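Local coordinates for protein pngf-ii (Elizabethkingia meningoseptica, PDB 4R4X) that probably removes N-linked glycans from glycoproteins and glycopeptides as a peptide:N-glycosidase related to PNGase F, cleaving the bond between sugar and asparagine, at residues T304-N312 with R465-N473; T326-E334 with G491-I499. All coordinates share one frame; numbering follows the deposited sequence.

Interaction 1: T304-N312 with R465-N473; sequences TPFGIGHFN and RLFNPASGN
F306 and N468 open the tight half of this contact, in which the polar backbone of one loop is matched by groups of another. The amide N of F306 donates to N468 OD1 over 2.8 Å, at an N-H...O angle of 160°; the donor is tilted 31° from the carbonyl plane. In return, A470 N donates to F306 O (3.0 Å) from above that carbonyl's plane. Two bonds of opposite sense thus clasp a single residue. F306 holds CG beside its backbone N (chi1 -71°), which brings the ring over S471 CA in a CH-pi contact, 3.9 Å from atom to centroid, while N468 OD1 sits at the ring edge. P305 CB presses to 3.1 Å from F467 O, a carbonyl buried here without a hydrogen-bonding partner. I308 CD1 reaches the edge of the F467 ring, 3.8 Å from F467 CD1.

The packing is slacker toward F311 and N312, which are partly exposed. A470 CB stands over one face of the F311 ring, 4.2 Å from F311 CG, and P469 CG packs against N312 OD1. That oxygen accepts from G309 N, and the backbone bond N312 N to G309 O closes the type I turn.

Segment 304-312 follows strand 297-303, while 465-473 passes from a 3-10 end into loop; P305 and I308 rest on T326 of strand 326-331 and Q238 of strand 231-240, and the F467 ring meets H323.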
# COMPACT_ATOMS: atom_id res chain seq x y z
N THR A 304 11.80 5.09 13.42
CA THR A 304 11.16 6.41 13.60
C THR A 304 12.19 7.52 13.45
O THR A 304 13.39 7.33 13.73
CB THR A 304 10.42 6.60 14.94
OG1 THR A 304 11.36 6.76 16.02
CG2 THR A 304 9.48 5.46 15.23
N PRO A 305 11.75 8.67 12.96
CA PRO A 305 12.62 9.80 12.99
C PRO A 305 12.71 10.34 14.42
O PRO A 305 12.10 9.79 15.31
CB PRO A 305 11.94 10.76 12.01
CG PRO A 305 10.50 10.49 12.19
CD PRO A 305 10.41 9.02 12.44
N PHE A 306 13.54 11.35 14.64
CA PHE A 306 13.66 11.99 15.94
C PHE A 306 12.52 12.99 16.18
O PHE A 306 12.54 14.10 15.66
CB PHE A 306 14.96 12.74 16.02
CG PHE A 306 16.20 11.89 16.09
CD1 PHE A 306 16.73 11.51 17.33
CD2 PHE A 306 16.89 11.55 14.95
CE1 PHE A 306 17.92 10.80 17.40
CE2 PHE A 306 18.06 10.82 15.02
CZ PHE A 306 18.58 10.45 16.24
N GLY A 307 11.51 12.57 16.93
CA GLY A 307 10.50 13.45 17.53
C GLY A 307 9.52 14.18 16.64
O GLY A 307 9.04 15.30 16.98
N ILE A 308 9.18 13.57 15.52
CA ILE A 308 8.32 14.24 14.55
C ILE A 308 6.91 14.55 15.07
O ILE A 308 6.27 13.73 15.74
CB ILE A 308 8.22 13.45 13.23
CG1 ILE A 308 7.71 14.36 12.11
CG2 ILE A 308 7.31 12.22 13.39
CD1 ILE A 308 7.80 13.74 10.75
N GLY A 309 6.47 15.75 14.77
CA GLY A 309 5.17 16.22 15.18
C GLY A 309 5.29 16.89 16.52
O GLY A 309 5.21 18.11 16.61
N HIS A 310 5.54 16.09 17.55
CA HIS A 310 5.59 16.61 18.93
C HIS A 310 6.59 17.74 19.13
O HIS A 310 6.29 18.75 19.78
CB HIS A 310 5.88 15.50 19.92
CG HIS A 310 5.76 15.92 21.35
ND1 HIS A 310 4.55 15.95 22.01
CD2 HIS A 310 6.69 16.34 22.23
CE1 HIS A 310 4.75 16.38 23.25
NE2 HIS A 310 6.04 16.61 23.41
N PHE A 311 7.78 17.58 18.58
CA PHE A 311 8.81 18.57 18.75
C PHE A 311 8.87 19.68 17.68
O PHE A 311 9.75 20.51 17.74
CB PHE A 311 10.17 17.85 18.85
CG PHE A 311 10.32 17.06 20.11
CD1 PHE A 311 9.82 15.78 20.22
CD2 PHE A 311 10.96 17.62 21.22
CE1 PHE A 311 9.95 15.06 21.40
CE2 PHE A 311 11.09 16.91 22.41
CZ PHE A 311 10.59 15.62 22.49
N ASN A 312 7.96 19.70 16.71
CA ASN A 312 8.05 20.62 15.57
C ASN A 312 8.07 22.10 15.97
O ASN A 312 8.89 22.86 15.48
CB ASN A 312 6.92 20.42 14.57
CG ASN A 312 7.03 19.12 13.80
OD1 ASN A 312 7.83 18.27 14.12
ND2 ASN A 312 6.22 18.98 12.78
N ARG A 465 16.10 14.83 6.51
CA ARG A 465 16.34 15.79 7.60
C ARG A 465 15.05 16.43 8.15
O ARG A 465 14.92 16.60 9.37
CB ARG A 465 17.32 16.87 7.12
CG ARG A 465 17.70 17.89 8.17
CD ARG A 465 18.62 17.29 9.22
NE ARG A 465 18.90 18.23 10.30
CZ ARG A 465 18.18 18.38 11.41
NH1 ARG A 465 17.08 17.67 11.61
NH2 ARG A 465 18.58 19.26 12.31
N LEU A 466 14.10 16.74 7.27
CA LEU A 466 12.90 17.48 7.66
C LEU A 466 11.87 16.62 8.42
O LEU A 466 10.87 17.13 8.93
CB LEU A 466 12.25 18.13 6.44
CG LEU A 466 13.05 19.24 5.75
CD1 LEU A 466 12.30 19.80 4.54
CD2 LEU A 466 13.44 20.35 6.72
N PHE A 467 12.12 15.31 8.46
CA PHE A 467 11.32 14.42 9.32
C PHE A 467 11.86 14.38 10.75
O PHE A 467 11.24 13.76 11.61
CB PHE A 467 11.29 12.99 8.75
CG PHE A 467 10.60 12.87 7.42
CD1 PHE A 467 9.21 12.66 7.35
CD2 PHE A 467 11.31 13.00 6.24
CE1 PHE A 467 8.58 12.56 6.13
CE2 PHE A 467 10.68 12.90 5.01
CZ PHE A 467 9.30 12.65 4.95
N ASN A 468 12.99 15.04 11.02
CA ASN A 468 13.79 14.77 12.23
C ASN A 468 14.06 16.01 13.10
O ASN A 468 15.22 16.34 13.36
CB ASN A 468 15.14 14.12 11.83
CG ASN A 468 15.01 12.64 11.43
OD1 ASN A 468 14.95 11.75 12.28
ND2 ASN A 468 14.98 12.39 10.15
N PRO A 469 13.01 16.67 13.58
CA PRO A 469 13.25 17.88 14.36
C PRO A 469 14.14 17.74 15.60
O PRO A 469 14.93 18.65 15.87
CB PRO A 469 11.83 18.35 14.73
CG PRO A 469 10.98 17.12 14.67
CD PRO A 469 11.58 16.32 13.53
N ALA A 470 14.04 16.63 16.33
CA ALA A 470 14.78 16.44 17.57
C ALA A 470 16.14 15.76 17.37
O ALA A 470 16.79 15.38 18.33
CB ALA A 470 13.94 15.66 18.57
N SER A 471 16.62 15.63 16.13
CA SER A 471 17.94 15.01 15.88
C SER A 471 19.02 15.87 16.52
O SER A 471 19.01 17.09 16.39
CB SER A 471 18.23 14.86 14.40
OG SER A 471 19.59 14.43 14.17
N GLY A 472 19.97 15.25 17.20
CA GLY A 472 21.04 16.01 17.86
C GLY A 472 21.93 16.65 16.82
O GLY A 472 22.18 16.07 15.77
N ASN A 473 22.43 17.85 17.11
CA ASN A 473 23.25 18.59 16.15
C ASN A 473 24.66 18.72 16.69
O ASN A 473 24.86 19.17 17.81
CB ASN A 473 22.59 19.94 15.86
CG ASN A 473 21.20 19.79 15.26
OD1 ASN A 473 20.19 20.32 15.77
ND2 ASN A 473 21.14 19.05 14.18

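Interaction 2: T326-E334 with G491-I499; sequences TPYRQDITE and GTITNPVYI
E334 OE2 is gripped twice: Y498 OH donates to it over 2.6 Å, and R422 of strand 416-428 adds a salt bridge. The hydroxyl arrives from above the carboxylate plane, 56° out of it, and the carboxylate and ring planes stand 76° apart. E334 reaches this place by a bent chain, its CG set between backbone N and carbonyl carbon and the next torsion turning the carboxylate toward the ring edge of Y498.

Farther back along the strands the contact becomes largely apolar. I493 and Y328 pass alongside each other, head to tail, with I493 CG1 3.8 Å from Y328 CD2, and I493 CD1 reaches on to the backbone of R329. The Y328 ring turns its edge to the backbone at T492 and I493, and Y328 OH, 3.8 Å from G491 CA, is hydrogen-bonded to F303 O. T326 CG2 lies 3.3 Å from G491 O. A water that donates to both P327 O and G491 O ties the two backbones together, its oxygen 2.8 Å from G491 O. The Q330 side chain extends between I493 and P496.

The segments run nearly parallel, 11° apart, yet belong to different sheets: 326-331 is an outermost strand of a four-stranded antiparallel sheet, and 493-504 lies inside a nine-stranded one. G491 and T492, both facing F303, form a G1 beta bulge. The contact fits the interface between the two side-by-side beta-sandwich (jelly-roll) domains expected of PNGase F relatives.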
# COMPACT_ATOMS: atom_id res chain seq x y z
N THR A 326 5.30 10.65 9.58
CA THR A 326 6.13 9.83 8.74
C THR A 326 5.29 8.72 8.15
O THR A 326 4.66 7.99 8.91
CB THR A 326 7.24 9.12 9.49
OG1 THR A 326 7.72 9.96 10.54
CG2 THR A 326 8.35 8.73 8.52
N PRO A 327 5.28 8.60 6.81
CA PRO A 327 4.63 7.49 6.17
C PRO A 327 5.63 6.42 5.75
O PRO A 327 6.75 6.75 5.33
CB PRO A 327 4.03 8.12 4.94
CG PRO A 327 5.04 9.18 4.56
CD PRO A 327 5.73 9.59 5.83
N TYR A 328 5.21 5.17 5.89
CA TYR A 328 5.99 4.01 5.47
C TYR A 328 5.07 3.04 4.75
O TYR A 328 4.05 2.62 5.30
CB TYR A 328 6.58 3.28 6.67
CG TYR A 328 7.33 4.10 7.71
CD1 TYR A 328 6.64 4.75 8.73
CD2 TYR A 328 8.73 4.17 7.71
CE1 TYR A 328 7.32 5.44 9.72
CE2 TYR A 328 9.41 4.88 8.69
CZ TYR A 328 8.69 5.51 9.69
OH TYR A 328 9.34 6.20 10.70
N ARG A 329 5.43 2.65 3.54
CA ARG A 329 4.63 1.69 2.81
C ARG A 329 5.54 0.71 2.10
O ARG A 329 6.43 1.10 1.33
CB ARG A 329 3.69 2.39 1.82
CG ARG A 329 2.62 1.47 1.21
CD ARG A 329 1.68 2.22 0.27
NE ARG A 329 0.47 1.45 -0.09
CZ ARG A 329 -0.34 1.73 -1.11
NH1 ARG A 329 -0.09 2.74 -1.93
NH2 ARG A 329 -1.43 0.97 -1.34
N GLN A 330 5.27 -0.57 2.34
CA GLN A 330 6.06 -1.65 1.75
C GLN A 330 5.18 -2.65 0.97
O GLN A 330 4.09 -3.06 1.43
CB GLN A 330 6.78 -2.41 2.85
CG GLN A 330 7.67 -3.53 2.30
CD GLN A 330 8.80 -3.93 3.20
OE1 GLN A 330 9.13 -5.13 3.39
NE2 GLN A 330 9.42 -2.96 3.77
N ASP A 331 5.67 -3.04 -0.19
CA ASP A 331 5.11 -4.12 -1.01
C ASP A 331 5.45 -5.42 -0.31
O ASP A 331 6.62 -5.70 -0.05
CB ASP A 331 5.76 -4.02 -2.37
CG ASP A 331 5.26 -5.06 -3.39
OD1 ASP A 331 4.57 -6.04 -3.01
OD2 ASP A 331 5.61 -4.88 -4.57
N ILE A 332 4.45 -6.21 0.02
CA ILE A 332 4.66 -7.49 0.69
C ILE A 332 4.04 -8.66 -0.10
O ILE A 332 3.67 -9.69 0.49
CB ILE A 332 4.11 -7.47 2.14
CG1 ILE A 332 2.68 -6.94 2.18
CG2 ILE A 332 4.99 -6.64 3.05
CD1 ILE A 332 2.04 -7.17 3.54
N THR A 333 3.97 -8.52 -1.41
CA THR A 333 3.30 -9.48 -2.33
C THR A 333 3.82 -10.91 -2.17
O THR A 333 3.04 -11.86 -2.17
CB THR A 333 3.43 -8.99 -3.80
OG1 THR A 333 2.74 -7.74 -3.93
CG2 THR A 333 2.86 -10.00 -4.81
N GLU A 334 5.12 -11.04 -1.94
CA GLU A 334 5.74 -12.35 -1.70
C GLU A 334 5.28 -13.10 -0.42
O GLU A 334 5.53 -14.31 -0.28
CB GLU A 334 7.29 -12.25 -1.74
CG GLU A 334 7.98 -11.76 -0.47
CD GLU A 334 8.00 -10.25 -0.27
OE1 GLU A 334 7.20 -9.53 -0.91
OE2 GLU A 334 8.81 -9.77 0.54
N GLY A 491 13.52 7.57 10.06
CA GLY A 491 12.38 8.07 9.28
C GLY A 491 12.07 7.22 8.05
O GLY A 491 11.22 7.59 7.25
N THR A 492 12.74 6.08 7.90
CA THR A 492 12.59 5.27 6.70
C THR A 492 12.49 3.77 6.98
O THR A 492 12.91 3.26 8.05
CB THR A 492 13.73 5.50 5.64
OG1 THR A 492 14.99 5.00 6.13
CG2 THR A 492 13.86 6.98 5.24
N ILE A 493 11.97 3.06 5.99
CA ILE A 493 12.01 1.59 5.94
C ILE A 493 13.39 1.06 5.57
O ILE A 493 14.09 1.64 4.76
CB ILE A 493 11.08 1.09 4.83
CG1 ILE A 493 9.64 1.38 5.22
CG2 ILE A 493 11.27 -0.41 4.51
CD1 ILE A 493 8.66 1.24 4.09
N THR A 494 13.77 -0.08 6.14
CA THR A 494 14.93 -0.83 5.66
C THR A 494 14.43 -1.92 4.71
O THR A 494 13.68 -2.82 5.12
CB THR A 494 15.72 -1.43 6.83
OG1 THR A 494 16.38 -0.36 7.54
CG2 THR A 494 16.76 -2.44 6.34
N ASN A 495 14.82 -1.82 3.45
CA ASN A 495 14.42 -2.79 2.41
C ASN A 495 14.89 -4.21 2.68
O ASN A 495 16.03 -4.38 3.05
CB ASN A 495 15.05 -2.38 1.07
CG ASN A 495 14.18 -1.42 0.29
OD1 ASN A 495 14.25 -0.21 0.44
ND2 ASN A 495 13.36 -1.96 -0.56
N PRO A 496 14.03 -5.23 2.47
CA PRO A 496 14.59 -6.58 2.41
C PRO A 496 15.47 -6.74 1.20
O PRO A 496 15.26 -6.05 0.20
CB PRO A 496 13.37 -7.49 2.24
CG PRO A 496 12.19 -6.66 2.65
CD PRO A 496 12.57 -5.22 2.43
N VAL A 497 16.45 -7.63 1.29
CA VAL A 497 17.11 -8.10 0.10
C VAL A 497 16.63 -9.53 -0.16
O VAL A 497 16.24 -10.25 0.77
CB VAL A 497 18.64 -8.01 0.22
CG1 VAL A 497 19.06 -6.57 0.53
CG2 VAL A 497 19.17 -8.99 1.24
N TYR A 498 16.62 -9.90 -1.42
CA TYR A 498 16.11 -11.18 -1.85
C TYR A 498 17.27 -11.99 -2.39
O TYR A 498 17.72 -11.77 -3.51
CB TYR A 498 15.05 -10.97 -2.90
CG TYR A 498 13.88 -10.29 -2.28
CD1 TYR A 498 12.92 -11.02 -1.58
CD2 TYR A 498 13.76 -8.91 -2.32
CE1 TYR A 498 11.85 -10.38 -0.96
CE2 TYR A 498 12.71 -8.27 -1.69
CZ TYR A 498 11.76 -9.01 -1.03
OH TYR A 498 10.72 -8.36 -0.43
N ILE A 499 17.78 -12.90 -1.57
CA ILE A 499 19.04 -13.59 -1.87
C ILE A 499 18.71 -14.90 -2.58
O ILE A 499 18.05 -15.78 -2.01
CB ILE A 499 19.83 -13.88 -0.59
CG1 ILE A 499 20.22 -12.54 0.05
CG2 ILE A 499 21.04 -14.77 -0.87
CD1 ILE A 499 20.82 -12.68 1.43
O HOH W 1 9.47 6.77 5.17

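Overall arrangement
Interactions 1 and 2 have centres about 21 Å apart and illustrate how crossed connections knit two family regions together. Along the chain the order is 304-312, 326-334, 465-473, 491-499, so the pairs alternate; each joins the N-terminal PNGase F region to the C-terminal one. Each loop of interaction 1 precedes, in the chain, the strand of interaction 2 from the same region, and the two contacts meet directly where P305 CG lies 3.3 Å from T326 OG1 and T304 CA 3.4 Å from Y328 OH. Packing between sheets thus passes into packing between the loops at their end, which probably helps fix how the two regions sit against each other.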